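Local coordinates for acetyltransferase (Vibrio fischeri, PDB 3JVN), which probably acts as an acetyltransferase of the GNAT family, moving an acyl group onto an acceptor that is not known, at residues Arg6-Ile11 with Arg49-Pro54; Leu13-Ser18 with Asp65-Phe70. All coordinates share one frame; numbering follows the deposited sequence.

Contact 1 of 2, residues Arg6-Ile11 with Arg49-Pro54. With SO4 (sulfate ion), chain B.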
loop_
_atom_site.group_PDB
_atom_site.type_symbol
_atom_site.label_atom_id
_atom_site.label_comp_id
_atom_site.label_asym_id
_atom_site.label_seq_id
_atom_site.Cartn_x
_atom_site.Cartn_y
_atom_site.Cartn_z
ATOM N N ARG A 6 15.157 21.775 -6.215
ATOM C CA ARG A 6 16.364 21.006 -5.928
ATOM C C ARG A 6 16.278 20.180 -4.655
ATOM O O ARG A 6 15.396 20.385 -3.823
ATOM C CB ARG A 6 17.573 21.939 -5.826
ATOM C CG ARG A 6 17.313 23.219 -5.055
ATOM C CD ARG A 6 18.613 23.910 -4.621
ATOM N NE ARG A 6 19.029 23.460 -3.292
ATOM C CZ ARG A 6 18.957 24.197 -2.182
ATOM N NH1 ARG A 6 19.348 23.691 -1.021
ATOM N NH2 ARG A 6 18.521 25.448 -2.233
ATOM N N ARG A 7 17.196 19.231 -4.515
ATOM C CA ARG A 7 17.228 18.400 -3.325
ATOM C C ARG A 7 17.761 19.287 -2.202
ATOM O O ARG A 7 18.716 20.043 -2.390
ATOM C CB ARG A 7 18.160 17.204 -3.517
ATOM C CG ARG A 7 19.615 17.583 -3.579
ATOM C CD ARG A 7 20.513 16.401 -3.304
ATOM N NE ARG A 7 21.039 15.784 -4.518
ATOM C CZ ARG A 7 20.325 15.071 -5.381
ATOM N NH1 ARG A 7 20.911 14.553 -6.451
ATOM N NH2 ARG A 7 19.028 14.872 -5.177
ATOM N N ALA A 8 17.124 19.203 -1.040
ATOM C CA ALA A 8 17.520 19.991 0.120
ATOM C C ALA A 8 18.928 19.643 0.595
ATOM O O ALA A 8 19.517 18.641 0.191
ATOM C CB ALA A 8 16.528 19.780 1.246
ATOM N N LYS A 9 19.459 20.494 1.459
ATOM C CA LYS A 9 20.793 20.309 2.004
ATOM C C LYS A 9 20.808 20.669 3.482
ATOM O O LYS A 9 19.872 21.286 3.994
ATOM C CB LYS A 9 21.803 21.188 1.263
ATOM C CG LYS A 9 21.977 20.872 -0.214
ATOM C CD LYS A 9 23.168 21.638 -0.778
ATOM C CE LYS A 9 22.988 23.149 -0.621
ATOM N NZ LYS A 9 24.216 23.939 -0.933
ATOM N N GLU A 10 21.883 20.279 4.157
ATOM C CA GLU A 10 22.045 20.550 5.574
ATOM C C GLU A 10 21.975 22.065 5.844
ATOM O O GLU A 10 21.631 22.492 6.952
ATOM C CB GLU A 10 23.382 19.972 6.048
ATOM C CG GLU A 10 23.550 19.908 7.560
ATOM C CD GLU A 10 24.921 19.386 7.983
ATOM O OE1 GLU A 10 25.939 19.971 7.537
ATOM O OE2 GLU A 10 24.981 18.412 8.775
ATOM N N ILE A 11 22.272 22.857 4.812
ATOM C CA ILE A 11 22.267 24.322 4.876
ATOM C C ILE A 11 20.872 24.946 4.902
ATOM O O ILE A 11 20.722 26.137 5.158
ATOM C CB ILE A 11 23.026 24.936 3.664
ATOM C CG1 ILE A 11 22.343 24.533 2.346
ATOM C CG2 ILE A 11 24.472 24.454 3.651
ATOM C CD1 ILE A 11 22.005 25.699 1.406
ATOM N N ARG A 49 17.258 14.724 10.932
ATOM C CA ARG A 49 17.423 13.272 10.882
ATOM C C ARG A 49 16.719 12.755 9.633
ATOM O O ARG A 49 17.187 11.828 8.959
ATOM C CB ARG A 49 16.777 12.610 12.103
ATOM C CG ARG A 49 17.604 12.615 13.373
ATOM C CD ARG A 49 16.858 11.837 14.446
ATOM N NE ARG A 49 17.668 11.586 15.636
ATOM C CZ ARG A 49 17.288 10.797 16.641
ATOM N NH1 ARG A 49 18.082 10.622 17.691
ATOM N NH2 ARG A 49 16.110 10.174 16.600
ATOM N N TYR A 50 15.567 13.361 9.352
ATOM C CA TYR A 50 14.762 13.005 8.191
ATOM C C TYR A 50 15.578 13.217 6.927
ATOM O O TYR A 50 15.651 12.352 6.061
ATOM C CB TYR A 50 13.516 13.887 8.130
ATOM C CG TYR A 50 12.469 13.400 7.148
ATOM C CD1 TYR A 50 12.606 13.625 5.769
ATOM C CD2 TYR A 50 11.354 12.686 7.596
ATOM C CE1 TYR A 50 11.654 13.143 4.862
ATOM C CE2 TYR A 50 10.409 12.200 6.711
ATOM C CZ TYR A 50 10.560 12.433 5.345
ATOM O OH TYR A 50 9.602 11.957 4.481
ATOM N N LEU A 51 16.197 14.381 6.830
ATOM C CA LEU A 51 16.992 14.705 5.670
ATOM C C LEU A 51 18.175 13.741 5.509
ATOM O O LEU A 51 18.534 13.373 4.392
ATOM C CB LEU A 51 17.476 16.146 5.802
ATOM C CG LEU A 51 17.974 16.895 4.567
ATOM C CD1 LEU A 51 18.331 18.301 5.021
ATOM C CD2 LEU A 51 19.192 16.218 3.932
ATOM N N ASP A 52 18.759 13.321 6.628
ATOM C CA ASP A 52 19.917 12.424 6.634
ATOM C C ASP A 52 19.584 10.956 6.356
ATOM O O ASP A 52 20.463 10.159 6.003
ATOM C CB ASP A 52 20.641 12.540 7.987
ATOM C CG ASP A 52 21.894 11.679 8.066
ATOM O OD1 ASP A 52 22.769 11.817 7.181
ATOM O OD2 ASP A 52 22.012 10.872 9.017
ATOM N N ASP A 53 18.314 10.601 6.520
ATOM C CA ASP A 53 17.868 9.224 6.306
ATOM C C ASP A 53 18.019 8.846 4.829
ATOM O O ASP A 53 17.509 9.540 3.947
ATOM C CB ASP A 53 16.417 9.078 6.773
ATOM C CG ASP A 53 16.022 7.634 7.015
ATOM O OD1 ASP A 53 15.653 6.929 6.051
ATOM O OD2 ASP A 53 16.092 7.196 8.182
ATOM N N PRO A 54 18.724 7.738 4.548
ATOM C CA PRO A 54 18.956 7.269 3.179
ATOM C C PRO A 54 17.687 6.898 2.392
ATOM O O PRO A 54 17.708 6.818 1.154
ATOM C CB PRO A 54 19.910 6.093 3.377
ATOM C CG PRO A 54 19.500 5.536 4.679
ATOM C CD PRO A 54 19.210 6.758 5.539
HETATM S S SO4 B . 18.238 17.898 -7.998
HETATM O O1 SO4 B . 18.768 18.279 -6.669
HETATM O O2 SO4 B . 18.321 16.436 -8.154
HETATM O O3 SO4 B . 19.059 18.536 -9.046
HETATM O O4 SO4 B . 16.832 18.346 -8.131
#
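L51 reaches across from the last turn of helix 47-52 to the chain that leaves strand 4-7, joining two early elements of the GNAT fold: the first, edge strand and the short second helix that precedes strand 56-62. A chi1 of -162° swings CG away from the backbone N of the leucine and carries the branch toward 6-11, where CD1 alone does the touching. This methyl lies against the carbonyl of K9, with L51 CD1 3.5 Å from K9 O, and also approaches the small methyl of A8, where L51 CD1 and A8 CB are 4.4 Å apart. The seam is plain methyl-to-carbonyl and methyl-to-methyl packing, for which a branched aliphatic residue and a compact alanine are well suited; both also rest on V58 of strand 56-62. K9 and E10 contribute mainly backbone here, as befits charged residues at the surface.

At the far end of 6-11, R7 folds beside a sulfate that probably came from the crystallisation liquor. R7 CB is 3.4 Å from sulfate O1 and R7 CG 3.3 Å from the same oxygen. Beyond CG the chain bends at chi3 (99°), turning NE and the guanidinium back toward the anion, with R7 NE 4.0 Å from O1. R7 CZ then has sulfate O2 at 3.7 Å, R7 NH2 has O2 at 3.4 Å, and NH1 has O2 as its neighbour too. The sulfate oxygens lie over one face of the planar group, O1 displaced toward the rim, probably a favourable electrostatic approach for a long cationic chain. R112 NH2 gives the anion a hydrogen bond, and the backbone of R7 gives another: R7 N to sulfate O1, 2.8 Å, with an N-H...O angle of 160°.

Contact 2 of 2, residues Leu13-Ser18 with Asp65-Phe70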
loop_
_atom_site.group_PDB
_atom_site.type_symbol
_atom_site.label_atom_id
_atom_site.label_comp_id
_atom_site.label_asym_id
_atom_site.label_seq_id
_atom_site.Cartn_x
_atom_site.Cartn_y
_atom_site.Cartn_z
ATOM N N LEU A 13 18.333 23.397 6.722
ATOM C CA LEU A 13 17.680 22.951 7.949
ATOM C C LEU A 13 17.120 24.122 8.756
ATOM O O LEU A 13 16.045 24.027 9.352
ATOM C CB LEU A 13 18.653 22.131 8.813
ATOM C CG LEU A 13 18.938 20.706 8.312
ATOM C CD1 LEU A 13 19.895 19.987 9.262
ATOM C CD2 LEU A 13 17.618 19.934 8.195
ATOM N N TYR A 14 17.850 25.230 8.767
ATOM C CA TYR A 14 17.417 26.409 9.505
ATOM C C TYR A 14 16.097 26.946 8.916
ATOM O O TYR A 14 15.133 27.175 9.647
ATOM C CB TYR A 14 18.520 27.479 9.462
ATOM C CG TYR A 14 18.339 28.581 10.479
ATOM C CD1 TYR A 14 18.823 28.448 11.786
ATOM C CD2 TYR A 14 17.629 29.734 10.154
ATOM C CE1 TYR A 14 18.600 29.443 12.746
ATOM C CE2 TYR A 14 17.391 30.724 11.099
ATOM C CZ TYR A 14 17.876 30.576 12.392
ATOM O OH TYR A 14 17.605 31.557 13.318
ATOM N N CYS A 15 16.060 27.122 7.595
ATOM C CA CYS A 15 14.867 27.615 6.895
ATOM C C CYS A 15 13.713 26.646 7.090
ATOM O O CYS A 15 12.584 27.036 7.406
ATOM C CB CYS A 15 15.134 27.728 5.396
ATOM S SG CYS A 15 16.718 28.478 4.997
ATOM N N LEU A 16 14.013 25.371 6.886
ATOM C CA LEU A 16 13.013 24.335 7.018
ATOM C C LEU A 16 12.305 24.337 8.372
ATOM O O LEU A 16 11.096 24.148 8.419
ATOM C CB LEU A 16 13.648 22.976 6.685
ATOM C CG LEU A 16 14.144 22.954 5.223
ATOM C CD1 LEU A 16 14.732 21.600 4.853
ATOM C CD2 LEU A 16 12.970 23.286 4.292
ATOM N N ASN A 17 13.036 24.558 9.466
ATOM C CA ASN A 17 12.406 24.609 10.792
ATOM C C ASN A 17 11.250 25.613 10.787
ATOM O O ASN A 17 10.167 25.330 11.303
ATOM C CB ASN A 17 13.414 25.005 11.876
ATOM C CG ASN A 17 14.314 23.855 12.283
ATOM O OD1 ASN A 17 13.943 22.690 12.144
ATOM N ND2 ASN A 17 15.487 24.174 12.808
ATOM N N SER A 18 11.495 26.773 10.179
ATOM C CA SER A 18 10.518 27.855 10.063
ATOM C C SER A 18 9.344 27.531 9.148
ATOM O O SER A 18 8.206 27.794 9.498
ATOM C CB SER A 18 11.216 29.125 9.566
ATOM O OG SER A 18 10.272 30.119 9.238
ATOM N N ASP A 65 16.969 33.459 -3.805
ATOM C CA ASP A 65 18.016 32.865 -2.985
ATOM C C ASP A 65 17.339 32.437 -1.696
ATOM O O ASP A 65 17.993 32.068 -0.722
ATOM C CB ASP A 65 19.117 33.883 -2.674
ATOM C CG ASP A 65 20.424 33.570 -3.389
ATOM O OD1 ASP A 65 20.929 32.432 -3.231
ATOM O OD2 ASP A 65 20.947 34.463 -4.098
ATOM N N VAL A 66 16.011 32.508 -1.708
ATOM C CA VAL A 66 15.197 32.136 -0.561
ATOM C C VAL A 66 14.296 30.938 -0.902
ATOM O O VAL A 66 13.736 30.850 -1.996
ATOM C CB VAL A 66 14.336 33.347 -0.090
ATOM C CG1 VAL A 66 13.507 33.886 -1.249
ATOM C CG2 VAL A 66 13.429 32.940 1.066
ATOM N N ILE A 67 14.177 30.010 0.039
ATOM C CA ILE A 67 13.351 28.826 -0.152
ATOM C C ILE A 67 11.891 29.184 0.094
ATOM O O ILE A 67 11.505 29.508 1.222
ATOM C CB ILE A 67 13.768 27.710 0.819
ATOM C CG1 ILE A 67 15.253 27.403 0.625
ATOM C CG2 ILE A 67 12.912 26.482 0.587
ATOM C CD1 ILE A 67 15.839 26.467 1.648
ATOM N N ILE A 68 11.080 29.136 -0.961
ATOM C CA ILE A 68 9.667 29.471 -0.840
ATOM C C ILE A 68 8.762 28.246 -0.803
ATOM O O ILE A 68 7.535 28.363 -0.842
ATOM C CB ILE A 68 9.208 30.433 -1.985
ATOM C CG1 ILE A 68 9.721 29.944 -3.355
ATOM C CG2 ILE A 68 9.696 31.851 -1.701
ATOM C CD1 ILE A 68 8.910 28.820 -3.959
ATOM N N GLY A 69 9.369 27.068 -0.710
ATOM C CA GLY A 69 8.581 25.853 -0.657
ATOM C C GLY A 69 9.407 24.587 -0.554
ATOM O O GLY A 69 10.598 24.581 -0.848
ATOM N N PHE A 70 8.767 23.509 -0.117
ATOM C CA PHE A 70 9.434 22.221 0.007
ATOM C C PHE A 70 8.386 21.105 -0.007
ATOM O O PHE A 70 7.188 21.347 0.155
ATOM C CB PHE A 70 10.260 22.152 1.306
ATOM C CG PHE A 70 9.427 22.085 2.553
ATOM C CD1 PHE A 70 8.839 23.234 3.086
ATOM C CD2 PHE A 70 9.167 20.860 3.158
ATOM C CE1 PHE A 70 7.995 23.156 4.200
ATOM C CE2 PHE A 70 8.328 20.772 4.263
ATOM C CZ PHE A 70 7.741 21.918 4.784
#
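I67 and F70 both turn toward helix 13-30, where they meet C15 and L16, although they stand three places apart on one strand and would face opposite ways if it were regular. A classic beta bulge reconciles them: I68 and G69 together face A61 of the neighbouring strand 56-62, and the extra residue resets the alternation. The two apolar residues therefore belong to the same side of the GNAT sheet, beneath its first helix.

The contact has two points. At the first, the extended I67 chain (chi2 172°) carries its terminal methyl to the cysteine, with I67 CD1 4.0 Å from C15 SG; C15 CB is equally close to that methyl. A short, polarisable thiol suits this place at the border of the buried patch, while the slender isoleucine tip supplies the reach. At the second, L16 offers one branch to the root of the aromatic side chain: L16 CD2 lies 4.1 Å from F70 CG and 4.2 Å from F70 CB. The approach to the ring is oblique.

V60 of strand 56-62 packs against L16, I67 and F70, and L19, one turn on from C15, rests on both strand residues. Because no hydrogen bond joins the two segments, the attraction between them is probably hydrophobic burial and dispersion, which depend on shape more than on direction.

Overall arrangement
The two contacts interlock along the chain: 6-11 leads into helix 13-30, helix 47-52 follows, and 65-70 comes last, so that their segments alternate. Their centres are 12 Å apart, yet they touch directly: L13, at the start of helix 13-30, bridges to helix 47-52, with L13 CD2 3.6 Å from L51 CD1. Strand 56-62 lies between strands 4-7 and 67-79 in the sheet and serves both contacts, V58 on the side of contact 1 and V60 on L16, I67 and F70. The sulfate sits at the R7 end of 6-11, away from the L51 packing: L51 CD1 is 11.7 Å from sulfate O1.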